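Local coordinates for protein hypothetic aldehyde deformylating oxygenase (Sulfolobus tokodaii, PDB 5V4T) that binds iron(III) in a ferritin-like bundle of helices and probably acts as an oxidoreductase, with aldehyde deformylating oxygenase activity, at residues K17-H22 with L119-E124; G112-V117 with Q175-G180; A43-N48 with R97-I102. All coordinates share one frame; numbering follows the deposited sequence.

Contact 1 of 3, residues K17-H22 with L119-E124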
loop_
_atom_site.group_PDB
_atom_site.type_symbol
_atom_site.label_atom_id
_atom_site.label_comp_id
_atom_site.label_asym_id
_atom_site.label_seq_id
_atom_site.Cartn_x
_atom_site.Cartn_y
_atom_site.Cartn_z
ATOM N N LYS A 17 0.735 -3.973 -13.706
ATOM C CA LYS A 17 1.898 -4.540 -13.107
ATOM C C LYS A 17 2.665 -3.532 -12.298
ATOM O O LYS A 17 3.231 -3.871 -11.262
ATOM C CB LYS A 17 2.840 -5.128 -14.176
ATOM C CG LYS A 17 2.334 -6.428 -14.742
ATOM C CD LYS A 17 3.345 -6.951 -15.768
ATOM C CE LYS A 17 4.591 -7.472 -15.083
ATOM N NZ LYS A 17 5.570 -7.993 -16.100
ATOM N N TYR A 18 2.734 -2.297 -12.771
ATOM C CA TYR A 18 3.510 -1.273 -12.048
ATOM C C TYR A 18 2.925 -0.986 -10.671
ATOM O O TYR A 18 3.637 -1.016 -9.646
ATOM C CB TYR A 18 3.555 -0.013 -12.822
ATOM C CG TYR A 18 4.241 1.147 -12.139
ATOM C CD1 TYR A 18 5.637 1.172 -12.003
ATOM C CD2 TYR A 18 3.511 2.173 -11.550
ATOM C CE1 TYR A 18 6.256 2.242 -11.399
ATOM C CE2 TYR A 18 4.150 3.259 -10.944
ATOM C CZ TYR A 18 5.545 3.251 -10.868
ATOM O OH TYR A 18 6.217 4.290 -10.231
ATOM N N LEU A 19 1.615 -0.850 -10.672
ATOM C CA LEU A 19 0.915 -0.617 -9.407
ATOM C C LEU A 19 0.949 -1.840 -8.512
ATOM O O LEU A 19 1.117 -1.738 -7.315
ATOM C CB LEU A 19 -0.520 -0.154 -9.631
ATOM C CG LEU A 19 -0.620 1.252 -10.166
ATOM C CD1 LEU A 19 -2.039 1.457 -10.647
ATOM C CD2 LEU A 19 -0.188 2.306 -9.133
ATOM N N SER A 20 0.769 -3.036 -9.066
ATOM C CA SER A 20 0.829 -4.253 -8.297
ATOM C C SER A 20 2.191 -4.422 -7.613
ATOM O O SER A 20 2.267 -4.914 -6.480
ATOM C CB SER A 20 0.524 -5.483 -9.140
ATOM O OG SER A 20 -0.777 -5.384 -9.668
ATOM N N ALA A 21 3.267 -4.003 -8.294
ATOM C CA ALA A 21 4.602 -4.123 -7.690
ATOM C C ALA A 21 4.744 -3.261 -6.424
ATOM O O ALA A 21 5.607 -3.561 -5.559
ATOM C CB ALA A 21 5.663 -3.677 -8.694
ATOM N N HIS A 22 3.948 -2.225 -6.279
ATOM C CA HIS A 22 3.914 -1.454 -5.019
ATOM C C HIS A 22 3.362 -2.272 -3.864
ATOM O O HIS A 22 3.746 -2.060 -2.725
ATOM C CB HIS A 22 3.133 -0.140 -5.159
ATOM C CG HIS A 22 3.787 0.861 -6.060
ATOM N ND1 HIS A 22 4.037 0.626 -7.405
ATOM C CD2 HIS A 22 4.133 2.154 -5.836
ATOM C CE1 HIS A 22 4.588 1.706 -7.936
ATOM N NE2 HIS A 22 4.632 2.653 -7.009
ATOM N N LEU A 119 -5.218 0.785 -4.853
ATOM C CA LEU A 119 -6.271 -0.227 -4.913
ATOM C C LEU A 119 -7.492 0.285 -5.695
ATOM O O LEU A 119 -8.138 -0.459 -6.441
ATOM C CB LEU A 119 -6.696 -0.672 -3.514
ATOM C CG LEU A 119 -5.640 -1.485 -2.793
ATOM C CD1 LEU A 119 -5.913 -1.638 -1.318
ATOM C CD2 LEU A 119 -5.496 -2.848 -3.432
ATOM N N LYS A 120 -7.831 1.573 -5.532
ATOM C CA LYS A 120 -8.890 2.189 -6.355
ATOM C C LYS A 120 -8.557 2.031 -7.825
ATOM O O LYS A 120 -9.416 1.627 -8.632
ATOM C CB LYS A 120 -9.012 3.689 -6.016
ATOM C CG LYS A 120 -9.729 4.508 -7.096
ATOM C CD LYS A 120 -9.548 6.024 -6.802
ATOM C CE LYS A 120 -9.894 6.921 -7.993
ATOM N NZ LYS A 120 -11.387 6.830 -8.154
ATOM N N ILE A 121 -7.364 2.379 -8.218
ATOM C CA ILE A 121 -6.982 2.274 -9.617
ATOM C C ILE A 121 -7.023 0.821 -10.082
ATOM O O ILE A 121 -7.598 0.503 -11.098
ATOM C CB ILE A 121 -5.594 2.859 -9.864
ATOM C CG1 ILE A 121 -5.582 4.370 -9.540
ATOM C CG2 ILE A 121 -5.112 2.544 -11.259
ATOM C CD1 ILE A 121 -4.170 4.886 -9.424
ATOM N N LEU A 122 -6.463 -0.085 -9.278
ATOM C CA LEU A 122 -6.502 -1.520 -9.624
ATOM C C LEU A 122 -7.886 -2.079 -9.742
ATOM O O LEU A 122 -8.156 -2.909 -10.637
ATOM C CB LEU A 122 -5.590 -2.380 -8.700
ATOM C CG LEU A 122 -4.127 -2.052 -8.841
ATOM C CD1 LEU A 122 -3.329 -2.736 -7.745
ATOM C CD2 LEU A 122 -3.582 -2.473 -10.213
ATOM N N ASN A 123 -8.780 -1.678 -8.813
ATOM C CA ASN A 123 -10.185 -2.112 -8.879
ATOM C C ASN A 123 -10.896 -1.644 -10.133
ATOM O O ASN A 123 -11.445 -2.398 -10.892
ATOM C CB ASN A 123 -10.879 -1.559 -7.625
ATOM C CG ASN A 123 -12.263 -2.073 -7.432
ATOM O OD1 ASN A 123 -12.770 -2.963 -8.110
ATOM N ND2 ASN A 123 -12.933 -1.489 -6.453
ATOM N N GLU A 124 -10.842 -0.353 -10.340
ATOM C CA GLU A 124 -11.504 0.268 -11.490
ATOM C C GLU A 124 -10.973 -0.279 -12.821
ATOM O O GLU A 124 -11.749 -0.591 -13.721
ATOM C CB GLU A 124 -11.303 1.755 -11.454
ATOM C CG GLU A 124 -12.050 2.375 -10.302
ATOM C CD GLU A 124 -11.916 3.874 -10.213
ATOM O OE1 GLU A 124 -11.151 4.479 -10.981
ATOM O OE2 GLU A 124 -12.637 4.457 -9.343
#
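L19 reaches across to I121 and L122 in a buried, mostly apolar contact between two helices. The local axes approach to 10.2 Å with 138° between their N-to-C directions, so the segments run roughly antiparallel but well splayed. Of the apolar pairs, L19 CD1 on I121 CG2 is the tighter, at 3.3 Å, inside the usual van der Waals separation; the two side chains cross at about a right angle. I121 holds CG2 anti to its own N (CG1 at chi1 -63°), which turns that branch toward the leucine. Nearer the backbone of L19, CB packs on L122 CD2 at 3.9 Å.

The one polar atom at the seam is S20 OG, 4.1 Å from L122 CD2 and 4.2 Å from L122 CD1, a van der Waals approach only. Its hydroxyl is already satisfied by the carbonyl of I16 one turn back, which lets it lie against methyl groups.

The L122 side chain is about 13 Å from the iron, so this is core packing away from the site. Around the pair, I16 and F23 of helix 10-23 also pack on L122, F134 of helix 132-155 touches S20, and L194 of helix 191-211 packs on I121, placing the contact where helix 10-23 meets helix 98-128 in the ferritin-like bundle.

Contact 2 of 3, residues G112-V117 with Q175-G180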
loop_
_atom_site.group_PDB
_atom_site.type_symbol
_atom_site.label_atom_id
_atom_site.label_comp_id
_atom_site.label_asym_id
_atom_site.label_seq_id
_atom_site.Cartn_x
_atom_site.Cartn_y
_atom_site.Cartn_z
ATOM N N GLY A 112 -3.587 3.806 4.469
ATOM C CA GLY A 112 -4.743 4.676 4.465
ATOM C C GLY A 112 -4.702 5.782 3.447
ATOM O O GLY A 112 -5.724 6.431 3.245
ATOM N N VAL A 113 -3.559 5.997 2.809
ATOM C CA VAL A 113 -3.489 6.982 1.705
ATOM C C VAL A 113 -2.985 6.319 0.414
ATOM O O VAL A 113 -3.771 6.215 -0.556
ATOM C CB VAL A 113 -2.597 8.154 2.091
ATOM C CG1 VAL A 113 -2.555 9.096 0.897
ATOM C CG2 VAL A 113 -3.165 8.862 3.289
ATOM N N LEU A 114 -1.773 5.817 0.394
ATOM C CA LEU A 114 -1.174 5.255 -0.821
ATOM C C LEU A 114 -1.923 4.041 -1.296
ATOM O O LEU A 114 -2.300 3.986 -2.460
ATOM C CB LEU A 114 0.287 4.908 -0.610
ATOM C CG LEU A 114 1.145 6.131 -0.544
ATOM C CD1 LEU A 114 2.427 5.702 0.102
ATOM C CD2 LEU A 114 1.364 6.605 -2.007
ATOM N N ALA A 115 -2.124 3.069 -0.427
ATOM C CA ALA A 115 -2.798 1.814 -0.843
ATOM C C ALA A 115 -4.208 2.094 -1.272
ATOM O O ALA A 115 -4.699 1.468 -2.219
ATOM C CB ALA A 115 -2.769 0.744 0.237
ATOM N N THR A 116 -4.915 3.015 -0.589
ATOM C CA THR A 116 -6.254 3.378 -0.933
ATOM C C THR A 116 -6.348 3.839 -2.393
ATOM O O THR A 116 -7.209 3.376 -3.166
ATOM C CB THR A 116 -6.819 4.465 0.043
ATOM O OG1 THR A 116 -6.717 3.977 1.395
ATOM C CG2 THR A 116 -8.238 4.800 -0.322
ATOM N N VAL A 117 -5.388 4.683 -2.812
ATOM C CA VAL A 117 -5.323 5.147 -4.198
ATOM C C VAL A 117 -4.946 4.031 -5.195
ATOM O O VAL A 117 -5.616 3.845 -6.218
ATOM C CB VAL A 117 -4.373 6.331 -4.306
ATOM C CG1 VAL A 117 -4.121 6.700 -5.756
ATOM C CG2 VAL A 117 -4.972 7.482 -3.531
ATOM N N GLN A 175 5.018 12.117 -3.691
ATOM C CA GLN A 175 6.140 11.908 -4.650
ATOM C C GLN A 175 6.098 10.541 -5.246
ATOM O O GLN A 175 6.378 10.367 -6.424
ATOM C CB GLN A 175 7.501 12.213 -4.021
ATOM C CG GLN A 175 7.729 13.725 -3.868
ATOM C CD GLN A 175 7.351 14.577 -5.133
ATOM O OE1 GLN A 175 7.830 14.347 -6.268
ATOM N NE2 GLN A 175 6.458 15.557 -4.930
ATOM N N ILE A 176 5.706 9.527 -4.454
ATOM C CA ILE A 176 5.559 8.184 -5.033
ATOM C C ILE A 176 4.577 8.144 -6.188
ATOM O O ILE A 176 4.850 7.513 -7.196
ATOM C CB ILE A 176 5.166 7.175 -3.936
ATOM C CG1 ILE A 176 6.299 6.965 -2.968
ATOM C CG2 ILE A 176 4.767 5.840 -4.526
ATOM C CD1 ILE A 176 5.935 6.255 -1.677
ATOM N N VAL A 177 3.412 8.768 -6.040
ATOM C CA VAL A 177 2.396 8.758 -7.092
ATOM C C VAL A 177 2.902 9.599 -8.278
ATOM O O VAL A 177 2.792 9.156 -9.416
ATOM C CB VAL A 177 1.075 9.257 -6.576
ATOM C CG1 VAL A 177 0.064 9.438 -7.699
ATOM C CG2 VAL A 177 0.569 8.271 -5.505
ATOM N N LYS A 178 3.504 10.752 -8.009
ATOM C CA LYS A 178 4.001 11.579 -9.147
ATOM C C LYS A 178 5.099 10.905 -9.942
ATOM O O LYS A 178 5.144 11.046 -11.187
ATOM C CB LYS A 178 4.462 12.949 -8.631
ATOM C CG LYS A 178 3.333 13.811 -8.173
ATOM C CD LYS A 178 3.769 15.217 -7.753
ATOM C CE LYS A 178 2.638 16.171 -8.084
ATOM N NZ LYS A 178 2.819 17.523 -7.451
ATOM N N GLU A 179 5.947 10.128 -9.256
ATOM C CA GLU A 179 6.986 9.342 -9.878
ATOM C C GLU A 179 6.456 8.247 -10.799
ATOM O O GLU A 179 7.188 7.757 -11.688
ATOM C CB GLU A 179 7.985 8.819 -8.806
ATOM C CG GLU A 179 8.848 9.945 -8.187
ATOM C CD GLU A 179 9.582 9.532 -6.913
ATOM O OE1 GLU A 179 9.564 8.325 -6.579
ATOM O OE2 GLU A 179 10.151 10.435 -6.205
ATOM N N GLY A 180 5.196 7.855 -10.609
ATOM C CA GLY A 180 4.546 6.840 -11.438
ATOM C C GLY A 180 3.772 7.407 -12.612
ATOM O O GLY A 180 3.066 6.691 -13.315
#
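L114 packs between I176 and V177, joining two helices of the ferritin-like bundle, helix 98-128 and helix 159-179, through side chains alone. The contact is small, 148 Å² over both sides, and its closest CA pair, L114 with V177, is 8.0 Å apart.

The apolar evidence is a forked leucine with one methyl for each neighbour. L114 CD1 meets I176 CD1 at 4.0 Å, the two side chains crossing nearly at a right angle, while the L114 and V177 side chains slide past each other in opposite directions, with CD2 on the valine. Having CG anti to the carbonyl carbon (chi1 -73°) sends the fork toward helix 159-179. M198 of helix 191-211 touches both L114 and V177, and L85 of helix 80-93 also lies on the leucine.

Backbone geometry sets this segment apart: residues 112-115 form a wider, pi-type turn, and the G112 carbonyl O accepts a hydrogen bond from R205 NE of helix 191-211. Regular helical pairing is in place by V117, whose N is 3.2 Å from V113 O. The turn directly follows E111, an iron ligand, and the L114 side chain lies about 11 Å from the iron, too far to touch it, consistent with packing near the site and not with metal binding.

On the second branch of the fork, L114 CD2 stands 4.0 Å from V177 CG2, the methyl that lies anti to its own carbonyl carbon.

Contact 3 of 3, residues A43-N48 with R97-I102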
loop_
_atom_site.group_PDB
_atom_site.type_symbol
_atom_site.label_atom_id
_atom_site.label_comp_id
_atom_site.label_asym_id
_atom_site.label_seq_id
_atom_site.Cartn_x
_atom_site.Cartn_y
_atom_site.Cartn_z
ATOM N N ALA A 43 4.084 -8.066 16.374
ATOM C CA ALA A 43 2.746 -8.608 16.458
ATOM C C ALA A 43 2.542 -9.560 17.649
ATOM O O ALA A 43 1.466 -9.625 18.240
ATOM C CB ALA A 43 2.369 -9.262 15.163
ATOM N N LYS A 44 3.583 -10.302 18.020
ATOM C CA LYS A 44 3.530 -11.173 19.167
ATOM C C LYS A 44 3.478 -10.418 20.497
ATOM O O LYS A 44 2.940 -10.929 21.483
ATOM C CB LYS A 44 4.704 -12.156 19.121
ATOM C CG LYS A 44 4.462 -13.225 18.097
ATOM C CD LYS A 44 5.368 -14.447 18.270
ATOM C CE LYS A 44 6.798 -14.053 18.251
ATOM N NZ LYS A 44 7.715 -15.197 18.340
ATOM N N ILE A 45 3.959 -9.186 20.466
ATOM C CA ILE A 45 3.887 -8.325 21.623
ATOM C C ILE A 45 2.507 -7.810 21.842
ATOM O O ILE A 45 1.912 -8.032 22.906
ATOM C CB ILE A 45 4.874 -7.160 21.573
ATOM C CG1 ILE A 45 6.284 -7.702 21.740
ATOM C CG2 ILE A 45 4.549 -6.205 22.746
ATOM C CD1 ILE A 45 7.334 -6.674 21.474
ATOM N N ILE A 46 1.974 -7.164 20.802
ATOM C CA ILE A 46 0.609 -6.577 20.838
ATOM C C ILE A 46 -0.470 -7.636 20.877
ATOM O O ILE A 46 -1.440 -7.503 21.581
ATOM C CB ILE A 46 0.328 -5.685 19.580
ATOM C CG1 ILE A 46 1.379 -4.621 19.349
ATOM C CG2 ILE A 46 -1.030 -5.006 19.743
ATOM C CD1 ILE A 46 1.567 -3.685 20.509
ATOM N N ALA A 47 -0.261 -8.696 20.102
ATOM C CA ALA A 47 -1.046 -9.967 20.159
ATOM C C ALA A 47 -2.541 -9.869 20.096
ATOM O O ALA A 47 -3.249 -10.680 20.711
ATOM C CB ALA A 47 -0.637 -10.807 21.378
ATOM N N ASN A 48 -3.038 -8.876 19.394
ATOM C CA ASN A 48 -4.521 -8.818 19.195
ATOM C C ASN A 48 -4.833 -9.009 17.699
ATOM O O ASN A 48 -4.370 -10.001 17.078
ATOM C CB ASN A 48 -5.175 -7.581 19.785
ATOM C CG ASN A 48 -4.497 -6.297 19.424
ATOM O OD1 ASN A 48 -4.890 -5.250 19.955
ATOM N ND2 ASN A 48 -3.480 -6.324 18.504
ATOM N N ARG A 97 9.519 4.664 19.826
ATOM C CA ARG A 97 8.059 4.844 19.738
ATOM C C ARG A 97 7.588 4.040 18.532
ATOM O O ARG A 97 6.849 4.571 17.691
ATOM C CB ARG A 97 7.655 6.321 19.569
ATOM C CG ARG A 97 8.057 7.231 20.717
ATOM C CD ARG A 97 7.486 8.598 20.462
ATOM N NE ARG A 97 6.038 8.733 20.715
ATOM C CZ ARG A 97 5.482 9.917 20.988
ATOM N NH1 ARG A 97 6.253 10.955 21.022
ATOM N NH2 ARG A 97 4.202 10.045 21.309
ATOM N N TRP A 98 7.954 2.762 18.472
ATOM C CA TRP A 98 7.626 1.941 17.293
ATOM C C TRP A 98 6.113 1.841 17.045
ATOM O O TRP A 98 5.695 1.909 15.873
ATOM C CB TRP A 98 8.266 0.578 17.410
ATOM C CG TRP A 98 7.732 -0.278 18.528
ATOM C CD1 TRP A 98 8.336 -0.496 19.733
ATOM C CD2 TRP A 98 6.592 -1.162 18.485
ATOM N NE1 TRP A 98 7.612 -1.402 20.445
ATOM C CE2 TRP A 98 6.536 -1.821 19.720
ATOM C CE3 TRP A 98 5.592 -1.432 17.540
ATOM C CZ2 TRP A 98 5.538 -2.742 20.027
ATOM C CZ3 TRP A 98 4.560 -2.340 17.876
ATOM C CH2 TRP A 98 4.567 -2.974 19.100
ATOM N N ARG A 99 5.278 1.788 18.083
ATOM C CA ARG A 99 3.822 1.573 17.891
ATOM C C ARG A 99 3.268 2.777 17.148
ATOM O O ARG A 99 2.634 2.630 16.103
ATOM C CB ARG A 99 3.073 1.455 19.218
ATOM C CG ARG A 99 2.259 0.223 19.533
ATOM C CD ARG A 99 1.828 0.296 21.026
ATOM N NE ARG A 99 1.985 -0.925 21.842
ATOM C CZ ARG A 99 3.078 -1.295 22.546
ATOM N NH1 ARG A 99 4.217 -0.533 22.562
ATOM N NH2 ARG A 99 3.042 -2.471 23.219
ATOM N N GLU A 100 3.527 3.967 17.645
ATOM C CA GLU A 100 3.022 5.183 16.944
ATOM C C GLU A 100 3.730 5.476 15.605
ATOM O O GLU A 100 3.091 6.021 14.637
ATOM C CB GLU A 100 3.042 6.369 17.878
ATOM C CG GLU A 100 1.943 6.112 18.898
ATOM C CD GLU A 100 1.796 7.141 19.977
ATOM O OE1 GLU A 100 2.779 7.831 20.337
ATOM O OE2 GLU A 100 0.666 7.219 20.477
ATOM N N ASN A 101 5.022 5.154 15.524
ATOM C CA ASN A 101 5.751 5.389 14.285
ATOM C C ASN A 101 5.297 4.497 13.133
ATOM O O ASN A 101 5.044 4.970 12.017
ATOM C CB ASN A 101 7.235 5.237 14.525
ATOM C CG ASN A 101 7.818 6.442 15.269
ATOM O OD1 ASN A 101 7.153 7.494 15.345
ATOM N ND2 ASN A 101 9.056 6.311 15.829
ATOM N N ILE A 102 5.126 3.221 13.432
ATOM C CA ILE A 102 4.546 2.313 12.456
ATOM C C ILE A 102 3.087 2.643 12.147
ATOM O O ILE A 102 2.676 2.572 10.975
ATOM C CB ILE A 102 4.668 0.854 12.895
ATOM C CG1 ILE A 102 6.119 0.484 12.987
ATOM C CG2 ILE A 102 4.057 -0.031 11.863
ATOM C CD1 ILE A 102 6.371 -0.625 13.983
#
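Torsions at I46 and W98 bring their ends together from opposite directions. In I46, CG1 lies anti to the carbonyl carbon (chi1 -53°), and a second bend at chi2 (-58°) carries CD1 toward the other segment although the side chain sets out from the backbone beside that segment rather than at it. W98 has CG between its N and carbonyl carbon (chi1 66°), which directs the six-membered end of the indole at the isoleucine.

The apolar part is I46 against that ring end. I46 CG1 comes in the ring plane at the edge, 3.6 Å from W98 CH2, and I46 CD1 is 3.4 Å from the same atom on an oblique approach.

The second set of contacts involves the guanidinium of R99. W98 CZ2 lies 3.6 Å above one of its faces, offset toward the rim, so this corner of the indole lies over the guanidinium within the same segment. I46 CD1 also nears R99 NE, but the 3.1 Å separation is too short to be relied on in detail. More loosely, I45 CG2 sits 4.1 Å from R99 NH2. With an alanine in place of I46, the edge of the W98 ring would probably lose its apolar partner, leaving a gap between the two helix ends.

Charge pairing belongs to the start of helix 98-128: R97, at the N-cap, sends NH2 to E100 OE1 at 2.8 Å, and it has a second salt-bridge partner in D158.

The contact is a surface one, away from the iron site, joining the C-terminal end of helix 34-46 to the N-terminal end of helix 98-128. K42, one turn before I46, makes a cation-pi contact with W98, while A43 touches L51 and V54 of helix 49-67 and I102 packs on F93 of helix 80-93.

From the N terminus, contact 1 opens on helix 10-23 and contact 3 on helix 34-46. Contact 3 closes first, at the start of helix 98-128, so its 48-residue loop falls wholly within the larger one of contact 1. Contact 2 then opens further along helix 98-128, just before contact 1 closes on that same helix, and itself closes at the end of helix 159-179; contacts 1 and 2 therefore cross, whereas 3 and 2 follow in series. Helix 98-128 serves all three. Contacts 1 and 2 touch, with Y18 OH 3.3 Å from G180 CA, while contact 3 lies across the chain's centre from contact 1, their centres about 28 Å apart.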